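Local coordinates for protein xyloglucan-specific endo-beta-1,4-glucanase GH12 (Aspergillus niveus, PDB 4NPR) that probably cleaves internal beta-1,4-glucosidic linkages of xyloglucan with retention of the beta configuration, as a family 12 glycoside hydrolase with a beta-jelly-roll fold, at residues N66-N71 with A87-Q92; W74-G79 with T223-G228; I104-K109 with V121-F126; I152-S157 with L173-S178; I167-Y172 with F184-T189. One frame throughout, in Å; residues are numbered along the deposited sequence.

Interaction 1: N66-N71 with A87-Q92. With SO4 (sulfate ion), chain C.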
# COMPACT_ATOMS: atom_id res chain seq x y z
N ASN A 66 -10.48 15.27 5.05
CA ASN A 66 -9.62 14.08 5.20
C ASN A 66 -8.98 13.58 3.91
O ASN A 66 -8.59 12.44 3.84
CB ASN A 66 -10.36 12.95 5.91
CG ASN A 66 -9.40 12.11 6.79
OD1 ASN A 66 -8.49 12.66 7.46
ND2 ASN A 66 -9.58 10.79 6.76
N THR A 67 -8.82 14.47 2.93
CA THR A 67 -8.23 14.17 1.62
C THR A 67 -6.83 14.75 1.42
O THR A 67 -6.64 15.96 1.47
CB THR A 67 -9.14 14.74 0.52
OG1 THR A 67 -10.43 14.18 0.68
CG2 THR A 67 -8.62 14.43 -0.87
N ILE A 68 -5.86 13.88 1.16
CA ILE A 68 -4.46 14.31 1.02
C ILE A 68 -4.06 14.22 -0.46
O ILE A 68 -4.55 13.34 -1.18
CB ILE A 68 -3.50 13.52 1.92
CG1 ILE A 68 -2.05 14.02 1.78
CG2 ILE A 68 -3.52 12.02 1.63
CD1 ILE A 68 -1.14 13.61 2.93
N VAL A 69 -3.26 15.20 -0.91
CA VAL A 69 -2.73 15.30 -2.27
C VAL A 69 -1.21 15.32 -2.13
O VAL A 69 -0.65 16.13 -1.38
CB VAL A 69 -3.25 16.62 -2.96
CG1 VAL A 69 -2.73 16.79 -4.40
CG2 VAL A 69 -4.79 16.67 -2.89
N TRP A 70 -0.53 14.39 -2.79
CA TRP A 70 0.92 14.29 -2.67
C TRP A 70 1.51 13.61 -3.87
O TRP A 70 0.76 13.15 -4.75
CB TRP A 70 1.34 13.51 -1.42
CG TRP A 70 0.87 12.05 -1.34
CD1 TRP A 70 -0.37 11.59 -0.98
CD2 TRP A 70 1.68 10.87 -1.55
NE1 TRP A 70 -0.39 10.20 -0.96
CE2 TRP A 70 0.86 9.74 -1.30
CE3 TRP A 70 3.01 10.66 -1.91
CZ2 TRP A 70 1.34 8.44 -1.42
CZ3 TRP A 70 3.47 9.37 -2.03
CH2 TRP A 70 2.65 8.28 -1.80
N ASN A 71 2.85 13.54 -3.89
CA ASN A 71 3.56 12.76 -4.88
C ASN A 71 4.94 12.31 -4.45
O ASN A 71 5.51 12.77 -3.44
CB ASN A 71 3.69 13.54 -6.19
CG ASN A 71 4.74 14.64 -6.13
OD1 ASN A 71 5.92 14.39 -5.84
ND2 ASN A 71 4.30 15.87 -6.44
N ALA A 87 7.04 4.68 -0.08
CA ALA A 87 6.49 5.97 0.26
C ALA A 87 4.98 5.84 0.20
O ALA A 87 4.44 5.37 -0.79
CB ALA A 87 6.94 7.01 -0.74
N ASN A 88 4.32 6.30 1.25
CA ASN A 88 2.92 6.05 1.49
C ASN A 88 2.38 7.08 2.42
O ASN A 88 3.11 7.70 3.21
CB ASN A 88 2.74 4.69 2.16
CG ASN A 88 3.33 4.65 3.55
OD1 ASN A 88 2.63 4.76 4.56
ND2 ASN A 88 4.64 4.50 3.62
N ALA A 89 1.07 7.26 2.35
CA ALA A 89 0.32 7.95 3.39
C ALA A 89 -0.30 6.91 4.37
O ALA A 89 -1.05 6.06 3.95
CB ALA A 89 -0.78 8.79 2.76
N ALA A 90 -0.02 7.06 5.67
CA ALA A 90 -0.53 6.19 6.73
C ALA A 90 -1.54 6.93 7.61
O ALA A 90 -1.31 8.03 8.12
CB ALA A 90 0.62 5.69 7.59
N LEU A 91 -2.68 6.30 7.79
CA LEU A 91 -3.73 6.87 8.58
C LEU A 91 -3.39 6.64 10.03
O LEU A 91 -2.97 5.55 10.38
CB LEU A 91 -5.04 6.17 8.27
CG LEU A 91 -6.25 6.70 9.02
CD1 LEU A 91 -6.58 8.09 8.49
CD2 LEU A 91 -7.43 5.73 8.90
N GLN A 92 -3.61 7.65 10.87
CA GLN A 92 -3.36 7.60 12.31
C GLN A 92 -4.70 7.40 13.00
O GLN A 92 -5.59 8.22 12.92
CB GLN A 92 -2.69 8.88 12.78
CG GLN A 92 -1.44 9.24 11.98
CD GLN A 92 -0.36 8.13 12.04
OE1 GLN A 92 -0.06 7.46 11.05
NE2 GLN A 92 0.20 7.93 13.21
S SO4 C . -13.16 12.10 -0.61
O1 SO4 C . -13.52 10.99 -1.54
O2 SO4 C . -11.67 12.21 -0.62
O3 SO4 C . -13.78 13.35 -1.12
O4 SO4 C . -13.65 11.83 0.78
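Trp70 reaches across from its strand and brings the far end of its indole against the backbone of Ala87, Asn88 and Ala89. The CH2 corner comes nearest, 3.6 Å from Ala87 O, while CZ2 stands 4.0 Å from Ala89 N. These backbone atoms meet the ring at a slant. CG of Trp70 sits between the backbone N and the carbonyl carbon (chi1 62°), and from there the indole spans the gap with its six-membered ring leading. The pyrrole side faces the methyl of Ala89, NE1 being 4.0 Å from CB. The two strands, 67-71 and 87-91, run nearly antiparallel at 162° but 8.9 Å apart, because they belong to the two facing sheets of the jelly roll and meet through side chains in its core. Next to the indole, Ile68 points its CG2 branch at the same alanine methyl, 4.4 Å from Ala89 CB. Leu91 ends the row, with CD1 4.4 Å from Asn66 ND2, and Asn66 OD1 is hydrogen-bonded to Asn38. On the other side of strand 67-71, Thr67 OG1 donates to sulfate O2 at 2.7 Å; Ser239 holds the same ion, which probably came from the crystallisation liquor.

Interaction 2: W74-G79 with T223-G228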
# COMPACT_ATOMS: atom_id res chain seq x y z
N TRP A 74 11.24 9.44 -8.43
CA TRP A 74 12.29 8.50 -8.17
C TRP A 74 12.95 7.95 -9.41
O TRP A 74 12.37 7.93 -10.48
CB TRP A 74 11.79 7.32 -7.29
CG TRP A 74 10.62 6.49 -7.82
CD1 TRP A 74 9.29 6.65 -7.52
CD2 TRP A 74 10.68 5.36 -8.71
NE1 TRP A 74 8.52 5.72 -8.17
CE2 TRP A 74 9.34 4.91 -8.92
CE3 TRP A 74 11.71 4.68 -9.34
CZ2 TRP A 74 9.03 3.82 -9.71
CZ3 TRP A 74 11.40 3.58 -10.16
CH2 TRP A 74 10.07 3.17 -10.34
N SER A 75 14.20 7.52 -9.23
CA SER A 75 14.85 6.63 -10.16
C SER A 75 15.60 5.62 -9.32
O SER A 75 16.23 6.00 -8.34
CB SER A 75 15.86 7.38 -11.01
OG SER A 75 15.25 8.42 -11.74
N TRP A 76 15.53 4.35 -9.74
CA TRP A 76 16.21 3.23 -9.08
C TRP A 76 16.70 2.24 -10.12
O TRP A 76 16.05 2.02 -11.16
CB TRP A 76 15.26 2.49 -8.14
CG TRP A 76 14.80 3.25 -6.97
CD1 TRP A 76 13.55 3.63 -6.70
CD2 TRP A 76 15.60 3.70 -5.89
NE1 TRP A 76 13.49 4.32 -5.53
CE2 TRP A 76 14.75 4.36 -4.99
CE3 TRP A 76 16.95 3.61 -5.60
CZ2 TRP A 76 15.20 4.95 -3.82
CZ3 TRP A 76 17.42 4.20 -4.41
CH2 TRP A 76 16.54 4.86 -3.54
N SER A 77 17.85 1.65 -9.85
CA SER A 77 18.26 0.52 -10.67
C SER A 77 19.05 -0.47 -9.86
O SER A 77 19.42 -0.16 -8.71
CB SER A 77 18.99 0.95 -11.91
OG SER A 77 20.22 1.50 -11.55
N GLY A 78 19.20 -1.67 -10.44
CA GLY A 78 19.73 -2.87 -9.75
C GLY A 78 18.78 -3.55 -8.77
O GLY A 78 17.59 -3.19 -8.64
N GLY A 79 19.31 -4.52 -8.03
CA GLY A 79 18.52 -5.35 -7.15
C GLY A 79 17.21 -5.81 -7.75
O GLY A 79 16.15 -5.53 -7.22
N THR A 223 3.26 3.53 -3.11
CA THR A 223 3.80 2.77 -4.21
C THR A 223 5.12 2.10 -3.80
O THR A 223 5.89 2.68 -3.04
CB THR A 223 4.03 3.68 -5.44
OG1 THR A 223 4.65 2.93 -6.51
CG2 THR A 223 4.88 4.83 -5.08
N GLU A 224 5.35 0.88 -4.32
CA GLU A 224 6.63 0.14 -4.10
C GLU A 224 7.35 -0.01 -5.42
O GLU A 224 6.94 -0.81 -6.27
CB GLU A 224 6.41 -1.29 -3.54
CG GLU A 224 6.01 -1.36 -2.09
CD GLU A 224 5.72 -2.81 -1.62
OE1 GLU A 224 5.17 -3.59 -2.43
OE2 GLU A 224 5.97 -3.15 -0.42
N PRO A 225 8.40 0.75 -5.62
CA PRO A 225 9.16 0.64 -6.85
C PRO A 225 10.30 -0.39 -6.82
O PRO A 225 10.96 -0.57 -5.78
CB PRO A 225 9.72 2.04 -7.02
CG PRO A 225 9.94 2.51 -5.64
CD PRO A 225 8.76 1.97 -4.86
N PHE A 226 10.54 -1.05 -7.96
CA PHE A 226 11.67 -1.96 -8.12
C PHE A 226 12.78 -1.30 -8.98
O PHE A 226 13.93 -1.30 -8.61
CB PHE A 226 11.20 -3.30 -8.68
CG PHE A 226 10.19 -4.04 -7.79
CD1 PHE A 226 8.85 -3.63 -7.69
CD2 PHE A 226 10.55 -5.19 -7.10
CE1 PHE A 226 7.92 -4.35 -6.93
CE2 PHE A 226 9.63 -5.90 -6.31
CZ PHE A 226 8.31 -5.49 -6.23
N SER A 227 12.40 -0.69 -10.10
CA SER A 227 13.32 0.04 -10.96
C SER A 227 12.60 0.89 -12.00
O SER A 227 11.41 0.72 -12.26
CB SER A 227 14.22 -0.91 -11.68
OG SER A 227 13.43 -1.66 -12.56
N GLY A 228 13.38 1.79 -12.59
CA GLY A 228 12.92 2.79 -13.55
C GLY A 228 13.67 4.12 -13.40
O GLY A 228 14.51 4.28 -12.51
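Two backbone hydrogen bonds tie Trp76 to Gly228 as an antiparallel hydrogen-bonded pair. Trp76 N donates to Gly228 O and Gly228 N returns the bond to Trp76 O, both at 3.0 Å. Weaker CA-H...O contacts flank them, Ser75 CA to Gly228 O at 3.3 Å and Ser227 CA to Trp76 O at 3.4 Å.

The apolar part is a proline that touches two indoles with neighbouring ring carbons. With CG of Trp74 between the backbone N and the carbonyl carbon (chi1 59°), the indole turns one face to Pro225 CB, 3.4 Å from the centroid of its six-membered ring and 16° off the normal, a CH-pi contact. Pro225 CG instead meets Trp76, 3.9 Å from CD1. At the rim of Trp74, near the ring plane, come Ser227 O, 3.4 Å from CH2, and Gly228 N, 3.6 Å from CZ3.

Polar ends are held from outside: Trp74 NE1 by Tyr112 and Trp76 NE1 by Gln56, fixing both indoles. Phe226 and Ser227 form a classic beta bulge opposite Val118, and the chain turns a corner at Ser227, leaving strand 215-226 of one sheet to pair with strand 67-77 of the other.

Interaction 3: I104-K109 with V121-F126. With SO4 (sulfate ion), chain C.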
# COMPACT_ATOMS: atom_id res chain seq x y z
N ILE A 104 -14.40 0.76 6.29
CA ILE A 104 -13.15 1.44 5.93
C ILE A 104 -13.27 2.09 4.54
O ILE A 104 -12.67 1.62 3.57
CB ILE A 104 -11.99 0.46 5.93
CG1 ILE A 104 -12.05 -0.49 7.12
CG2 ILE A 104 -10.65 1.18 5.94
CD1 ILE A 104 -11.04 -1.61 6.97
N ASP A 105 -14.09 3.14 4.42
CA ASP A 105 -14.30 3.79 3.13
C ASP A 105 -13.01 4.47 2.66
O ASP A 105 -12.36 5.13 3.44
CB ASP A 105 -15.43 4.83 3.20
CG ASP A 105 -16.83 4.19 3.53
OD1 ASP A 105 -16.97 2.94 3.59
OD2 ASP A 105 -17.78 4.99 3.76
N SER A 106 -12.61 4.27 1.40
CA SER A 106 -11.41 4.95 0.85
C SER A 106 -11.64 5.42 -0.58
O SER A 106 -12.27 4.71 -1.35
CB SER A 106 -10.21 4.00 0.85
OG SER A 106 -8.99 4.64 0.42
N THR A 107 -11.08 6.56 -0.95
CA THR A 107 -11.10 6.98 -2.35
C THR A 107 -9.70 7.38 -2.76
O THR A 107 -9.03 8.10 -2.04
CB THR A 107 -12.10 8.16 -2.57
OG1 THR A 107 -13.46 7.75 -2.28
CG2 THR A 107 -12.01 8.71 -4.05
N TRP A 108 -9.27 6.95 -3.95
CA TRP A 108 -7.90 7.11 -4.37
C TRP A 108 -7.91 7.32 -5.86
O TRP A 108 -8.52 6.56 -6.58
CB TRP A 108 -7.09 5.84 -4.05
CG TRP A 108 -5.58 5.97 -4.04
CD1 TRP A 108 -4.84 7.11 -4.20
CD2 TRP A 108 -4.64 4.93 -3.75
NE1 TRP A 108 -3.49 6.83 -4.09
CE2 TRP A 108 -3.35 5.50 -3.78
CE3 TRP A 108 -4.76 3.58 -3.45
CZ2 TRP A 108 -2.21 4.77 -3.56
CZ3 TRP A 108 -3.62 2.84 -3.21
CH2 TRP A 108 -2.36 3.44 -3.27
N LYS A 109 -7.22 8.36 -6.29
CA LYS A 109 -6.92 8.60 -7.66
C LYS A 109 -5.40 8.80 -7.79
O LYS A 109 -4.81 9.65 -7.09
CB LYS A 109 -7.65 9.87 -8.09
CG LYS A 109 -7.21 10.43 -9.45
CD LYS A 109 -7.44 9.35 -10.51
CE LYS A 109 -7.40 9.92 -11.91
NZ LYS A 109 -5.99 10.08 -12.32
N VAL A 121 1.35 -0.16 -6.96
CA VAL A 121 0.55 0.83 -6.27
C VAL A 121 -0.43 0.05 -5.41
O VAL A 121 -1.20 -0.74 -5.92
CB VAL A 121 -0.22 1.76 -7.23
CG1 VAL A 121 -0.89 2.90 -6.46
CG2 VAL A 121 0.70 2.32 -8.30
N ALA A 122 -0.44 0.31 -4.11
CA ALA A 122 -0.97 -0.64 -3.17
C ALA A 122 -1.37 0.05 -1.88
O ALA A 122 -0.70 1.01 -1.43
CB ALA A 122 0.08 -1.69 -2.88
N TYR A 123 -2.51 -0.41 -1.34
CA TYR A 123 -2.81 -0.36 0.07
C TYR A 123 -2.00 -1.46 0.73
O TYR A 123 -1.83 -2.54 0.16
CB TYR A 123 -4.27 -0.62 0.41
CG TYR A 123 -5.26 0.35 -0.14
CD1 TYR A 123 -5.74 0.22 -1.45
CD2 TYR A 123 -5.72 1.38 0.63
CE1 TYR A 123 -6.66 1.12 -1.96
CE2 TYR A 123 -6.66 2.27 0.14
CZ TYR A 123 -7.12 2.16 -1.16
OH TYR A 123 -8.07 3.06 -1.65
N ASP A 124 -1.55 -1.15 1.95
CA ASP A 124 -0.92 -2.05 2.88
C ASP A 124 -1.57 -1.93 4.26
O ASP A 124 -1.42 -0.92 4.94
CB ASP A 124 0.55 -1.69 2.96
CG ASP A 124 1.43 -2.89 3.13
OD1 ASP A 124 0.90 -4.02 3.13
OD2 ASP A 124 2.65 -2.70 3.25
N MET A 125 -2.32 -2.95 4.67
CA MET A 125 -3.03 -2.96 5.93
C MET A 125 -2.56 -4.12 6.81
O MET A 125 -2.43 -5.25 6.35
CB MET A 125 -4.50 -3.10 5.69
CG MET A 125 -5.08 -2.01 4.83
SD MET A 125 -6.82 -2.37 4.55
CE MET A 125 -6.68 -3.44 3.13
N PHE A 126 -2.35 -3.84 8.08
CA PHE A 126 -1.66 -4.73 8.97
C PHE A 126 -2.55 -5.12 10.14
O PHE A 126 -3.27 -4.26 10.68
CB PHE A 126 -0.44 -4.00 9.47
CG PHE A 126 0.64 -3.87 8.45
CD1 PHE A 126 1.48 -4.93 8.17
CD2 PHE A 126 0.78 -2.69 7.72
CE1 PHE A 126 2.46 -4.82 7.22
CE2 PHE A 126 1.77 -2.55 6.78
CZ PHE A 126 2.62 -3.63 6.51
S SO4 C . -13.16 12.10 -0.61
O1 SO4 C . -13.52 10.99 -1.54
O2 SO4 C . -11.67 12.21 -0.62
O3 SO4 C . -13.78 13.35 -1.12
O4 SO4 C . -13.65 11.83 0.78
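Strands 105-109 and 121-126 run antiparallel at 158° with their axes 10.6 Å apart, and Trp108 and Tyr123 bring the closest pair of CA atoms, 10.1 Å from each other. That spacing is one of sheet-to-sheet packing, not of hydrogen-bonded neighbours: the strands face each other across the interior of the beta-jelly roll, near the centre of the chain, and their side chains fill the distance. Trp108 and Tyr123 extend from facing strands and pass with opposite headings. They form a T-shaped (edge-to-face) pair, with the indole edge aimed at the phenol face, ring planes at 76° and centroids 4.9 Å apart. The CE3-CZ3 edge makes the contact, CE3 being 3.4 Å from Tyr123 CE1. With CG of Trp108 anti to the backbone N (chi1 -162°), the six-membered ring extends as far as the opposite strand. There CH2 lies 3.5 Å from Ala122 O, which approaches at the ring edge, and 3.6 Å from Val121 CG1, which comes in at a slant. A second edge-to-face partner of the indole is Tyr238, on strand 231-240. The far end of the phenol is held by polar contact: Ser106 OG, lying at the edge of the Tyr123 ring, also bonds to Ser239 O, and Tyr123 OH donates its proton to Ser106 OG at 2.8 Å.

Interaction 4: I152-S157 with L173-S178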
# COMPACT_ATOMS: atom_id res chain seq x y z
N ILE A 152 4.62 -11.19 -3.02
CA ILE A 152 4.91 -12.28 -2.11
C ILE A 152 3.90 -13.37 -2.43
O ILE A 152 2.71 -13.09 -2.51
CB ILE A 152 4.67 -11.86 -0.65
CG1 ILE A 152 5.31 -10.50 -0.31
CG2 ILE A 152 5.16 -12.94 0.30
CD1 ILE A 152 6.81 -10.47 -0.45
N SER A 153 4.40 -14.59 -2.59
CA SER A 153 3.62 -15.75 -2.90
C SER A 153 4.51 -16.96 -2.67
O SER A 153 5.64 -16.97 -3.07
CB SER A 153 3.16 -15.72 -4.37
OG SER A 153 2.33 -16.83 -4.65
N SER A 154 4.00 -18.00 -2.04
CA SER A 154 4.77 -19.25 -1.95
C SER A 154 4.90 -19.91 -3.30
O SER A 154 6.01 -20.22 -3.70
CB SER A 154 4.14 -20.20 -0.98
OG SER A 154 4.07 -19.51 0.26
N THR A 155 3.80 -20.11 -4.00
CA THR A 155 3.86 -20.82 -5.27
C THR A 155 4.18 -19.92 -6.47
O THR A 155 4.47 -20.41 -7.51
CB THR A 155 2.52 -21.48 -5.59
OG1 THR A 155 1.59 -20.44 -5.87
CG2 THR A 155 2.01 -22.39 -4.39
N GLY A 156 4.11 -18.60 -6.33
CA GLY A 156 4.06 -17.72 -7.50
C GLY A 156 2.70 -17.62 -8.21
O GLY A 156 2.55 -16.78 -9.10
N SER A 157 1.71 -18.44 -7.85
CA SER A 157 0.41 -18.50 -8.54
C SER A 157 -0.67 -18.08 -7.61
O SER A 157 -0.51 -18.21 -6.42
CB SER A 157 0.06 -19.94 -8.91
OG SER A 157 0.83 -20.37 -9.99
N LEU A 173 -0.78 -15.58 -1.52
CA LEU A 173 -0.41 -15.74 -0.14
C LEU A 173 1.02 -16.24 0.04
O LEU A 173 1.46 -17.19 -0.61
CB LEU A 173 -1.36 -16.72 0.51
CG LEU A 173 -1.06 -17.23 1.94
CD1 LEU A 173 -1.07 -16.06 2.91
CD2 LEU A 173 -2.12 -18.27 2.28
N GLY A 174 1.74 -15.65 0.98
CA GLY A 174 3.09 -16.09 1.29
C GLY A 174 3.60 -15.39 2.52
O GLY A 174 3.07 -14.37 2.92
N PRO A 175 4.63 -15.95 3.13
CA PRO A 175 5.24 -15.27 4.27
C PRO A 175 6.31 -14.24 3.86
O PRO A 175 6.94 -14.40 2.81
CB PRO A 175 5.93 -16.42 5.01
CG PRO A 175 6.37 -17.34 3.88
CD PRO A 175 5.22 -17.28 2.90
N ASN A 176 6.51 -13.23 4.70
CA ASN A 176 7.60 -12.27 4.56
C ASN A 176 7.79 -11.68 5.93
O ASN A 176 6.83 -11.57 6.72
CB ASN A 176 7.21 -11.19 3.56
CG ASN A 176 8.37 -10.29 3.15
OD1 ASN A 176 9.53 -10.65 3.21
ND2 ASN A 176 8.01 -9.08 2.72
N GLY A 177 9.02 -11.34 6.27
CA GLY A 177 9.32 -10.96 7.65
C GLY A 177 8.90 -12.11 8.55
O GLY A 177 9.14 -13.34 8.22
N SER A 178 8.22 -11.76 9.64
CA SER A 178 7.61 -12.78 10.49
C SER A 178 6.08 -12.69 10.47
O SER A 178 5.45 -12.84 11.48
CB SER A 178 8.24 -12.75 11.90
OG SER A 178 7.99 -11.50 12.47
O HOH W 1 -0.07 -17.21 -3.85
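A single direct hydrogen bond, from Ser154 N to Leu173 O at 3.0 Å, joins the irregular loop 152-157 to strand 173-176, and a water carries much of the remaining polar link. That water accepts from Leu173 N at 2.9 Å and donates to Ser157 O at 2.8 Å. It also bonds Ser153 OG, at 2.6 Å. Leu173 therefore meets the loop directly through its backbone O and, by way of the water, through its backbone N. Its side chain heads away toward Tyr182 of strand 179-186, the hairpin partner of strand 167-176.

Ser153 CA and Gly174 CA, 4.2 Å apart, are the closest pair of CA atoms. Gly174, with no side chain, lies against Ser153 and Ser154, and Ser154 OG approaches its CA.

Farther along, Ile152 uses both branches. CG2, anti to the backbone N, touches the backbone of the strand, 3.4 Å from Pro175 O. The other branch ends in CD1 against the amide of Asn176, 3.7 Å from ND2, and the two side chains cross at about a right angle. Ser154 OG rests beside the proline ring, 3.6 Å from Pro175 CD.

The loop also braces itself: Ser157 N donates to Thr155 OG1 in an ST turn, and Gly156 N makes a weak bond to Ser153 OG. With several exposed residues, this surface attachment rests on one direct backbone hydrogen bond, van der Waals contact, and one water that joins a backbone N-H of the strand to a carbonyl and a hydroxyl of the loop.

Interaction 5: I167-Y172 with F184-T189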
# COMPACT_ATOMS: atom_id res chain seq x y z
N ILE A 167 -14.07 -5.28 -8.11
CA ILE A 167 -12.88 -5.47 -8.94
C ILE A 167 -12.46 -6.93 -8.84
O ILE A 167 -12.44 -7.48 -7.75
CB ILE A 167 -11.68 -4.64 -8.37
CG1 ILE A 167 -11.94 -3.14 -8.47
CG2 ILE A 167 -10.36 -5.00 -9.06
CD1 ILE A 167 -10.91 -2.32 -7.73
N LYS A 168 -12.08 -7.52 -9.97
CA LYS A 168 -11.56 -8.89 -10.01
C LYS A 168 -10.07 -8.90 -9.66
O LYS A 168 -9.28 -8.14 -10.20
CB LYS A 168 -11.78 -9.51 -11.37
CG LYS A 168 -11.94 -11.05 -11.37
CD LYS A 168 -13.05 -11.47 -12.37
CE LYS A 168 -12.79 -12.84 -13.04
NZ LYS A 168 -12.49 -13.93 -12.06
N PHE A 169 -9.73 -9.76 -8.72
CA PHE A 169 -8.39 -9.86 -8.16
C PHE A 169 -7.80 -11.24 -8.40
O PHE A 169 -8.51 -12.23 -8.36
CB PHE A 169 -8.48 -9.61 -6.66
CG PHE A 169 -8.64 -8.16 -6.31
CD1 PHE A 169 -7.56 -7.29 -6.39
CD2 PHE A 169 -9.83 -7.66 -5.92
CE1 PHE A 169 -7.70 -5.95 -6.10
CE2 PHE A 169 -9.97 -6.33 -5.62
CZ PHE A 169 -8.90 -5.48 -5.69
N ASN A 170 -6.50 -11.29 -8.67
CA ASN A 170 -5.73 -12.48 -8.39
C ASN A 170 -5.27 -12.39 -6.93
O ASN A 170 -4.68 -11.40 -6.53
CB ASN A 170 -4.50 -12.55 -9.24
CG ASN A 170 -4.80 -12.84 -10.69
OD1 ASN A 170 -5.75 -13.49 -11.05
ND2 ASN A 170 -3.94 -12.32 -11.54
N LEU A 171 -5.49 -13.44 -6.15
CA LEU A 171 -5.10 -13.45 -4.74
C LEU A 171 -3.88 -14.34 -4.49
O LEU A 171 -3.88 -15.49 -4.84
CB LEU A 171 -6.25 -13.93 -3.86
CG LEU A 171 -5.88 -14.03 -2.35
CD1 LEU A 171 -5.38 -12.68 -1.86
CD2 LEU A 171 -7.04 -14.50 -1.46
N TYR A 172 -2.90 -13.79 -3.78
CA TYR A 172 -1.67 -14.44 -3.44
C TYR A 172 -1.48 -14.54 -1.94
O TYR A 172 -1.90 -13.67 -1.19
CB TYR A 172 -0.52 -13.64 -4.03
CG TYR A 172 -0.63 -13.56 -5.51
CD1 TYR A 172 -0.12 -14.56 -6.30
CD2 TYR A 172 -1.31 -12.53 -6.09
CE1 TYR A 172 -0.25 -14.54 -7.67
CE2 TYR A 172 -1.48 -12.48 -7.46
CZ TYR A 172 -0.94 -13.48 -8.27
OH TYR A 172 -1.12 -13.43 -9.68
N PHE A 184 -3.94 -8.92 -2.87
CA PHE A 184 -4.99 -8.87 -3.86
C PHE A 184 -4.42 -8.04 -4.98
O PHE A 184 -4.09 -6.88 -4.79
CB PHE A 184 -6.24 -8.20 -3.30
CG PHE A 184 -6.92 -8.98 -2.21
CD1 PHE A 184 -6.42 -8.97 -0.93
CD2 PHE A 184 -8.07 -9.70 -2.47
CE1 PHE A 184 -7.04 -9.69 0.06
CE2 PHE A 184 -8.70 -10.41 -1.48
CZ PHE A 184 -8.18 -10.41 -0.22
N VAL A 185 -4.27 -8.63 -6.14
CA VAL A 185 -3.66 -7.94 -7.25
C VAL A 185 -4.70 -7.80 -8.35
O VAL A 185 -5.16 -8.82 -8.93
CB VAL A 185 -2.46 -8.72 -7.79
CG1 VAL A 185 -1.89 -7.98 -9.01
CG2 VAL A 185 -1.40 -8.93 -6.70
N ALA A 186 -5.09 -6.56 -8.63
CA ALA A 186 -6.16 -6.33 -9.58
C ALA A 186 -5.75 -6.79 -10.97
O ALA A 186 -4.61 -6.57 -11.39
CB ALA A 186 -6.57 -4.88 -9.60
N GLN A 187 -6.64 -7.48 -11.66
CA GLN A 187 -6.39 -7.98 -13.02
C GLN A 187 -6.22 -6.87 -14.09
O GLN A 187 -5.52 -7.08 -15.06
CB GLN A 187 -7.50 -8.96 -13.43
CG GLN A 187 -7.50 -10.18 -12.54
CD GLN A 187 -8.40 -11.32 -12.99
OE1 GLN A 187 -9.42 -11.16 -13.69
NE2 GLN A 187 -8.04 -12.51 -12.54
N SER A 188 -6.90 -5.74 -13.92
CA SER A 188 -6.66 -4.54 -14.73
C SER A 188 -6.08 -3.47 -13.86
O SER A 188 -6.50 -3.27 -12.74
CB SER A 188 -7.95 -3.98 -15.33
OG SER A 188 -8.60 -4.96 -16.13
N THR A 189 -5.11 -2.75 -14.40
CA THR A 189 -4.63 -1.55 -13.77
C THR A 189 -5.78 -0.58 -13.57
O THR A 189 -6.48 -0.28 -14.51
CB THR A 189 -3.64 -0.88 -14.67
OG1 THR A 189 -2.55 -1.79 -14.84
CG2 THR A 189 -3.21 0.49 -14.08
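Backbone hydrogen bonds stitch strand 167-172 to 184-186, the two arms of an antiparallel beta hairpin in the larger sheet of the jelly roll. Asn170 and Val185 are a hydrogen-bonded pair, N to O in each direction at 2.8 Å; Phe169 with Ala186 and Leu171 with Phe184 are the non-hydrogen-bonded pairs on either side. Just past the end of strand 184-186, Gln187 N still donates almost straight (175°) to Lys168 O.

Aromatic and apolar contacts occupy the face bearing Phe169, Leu171 and Phe184. The edge of Phe184 meets the face of Phe169 in a T-shaped pair, planes at 86° and centroids 5.7 Å apart. With CG of Leu171 anti to the backbone N (chi1 178°), CD1 ends over the centre of the Phe184 ring, 3.8 Å from its centroid, a CH-pi contact. Phe200, from helix 198-207, adds its ring against both phenylalanines. On the reverse face, Val185 CG2 packs 3.6 Å from Tyr172 CE2.

The polar side-chain contact is on the face that carries Asn170 and Val185. Gln187 NE2 donates to Asn170 OD1 at 2.9 Å, the oxygen in the Gln187 amide plane, the donor well above the carbonyl plane of Asn170. Gln187 OE1 turns to the aliphatic chain of Lys168, 3.4 Å from CG. The chemistry is thus two-sided: a buried aromatic face toward the helix, and a more exposed one where an amide pair carries the cross-strand link past regular pairing.

The five contacts span both sheets of the jelly roll. Interactions 1 and 3, with centres about 10 Å apart, are sheet-to-sheet packing in the core; one sulfate, outside that packing, touches both. Interaction 2, centred about 21 Å from each, brings strand 67-77, shared with interaction 1, together with the chain leaving strand 215-226; it touches interaction 1 where Ala87 O meets Thr223 N. Interactions 4 and 5 share strand 167-176 toward the 163-164 edge of the larger sheet, centres about 16 Å apart, and Tyr172 packs against loop 152-157. Along the chain, 1 and 2 alternate, as do 4 and 5, while 3, 4 and 5 fall between the segments of interaction 2, binding distant parts into one domain.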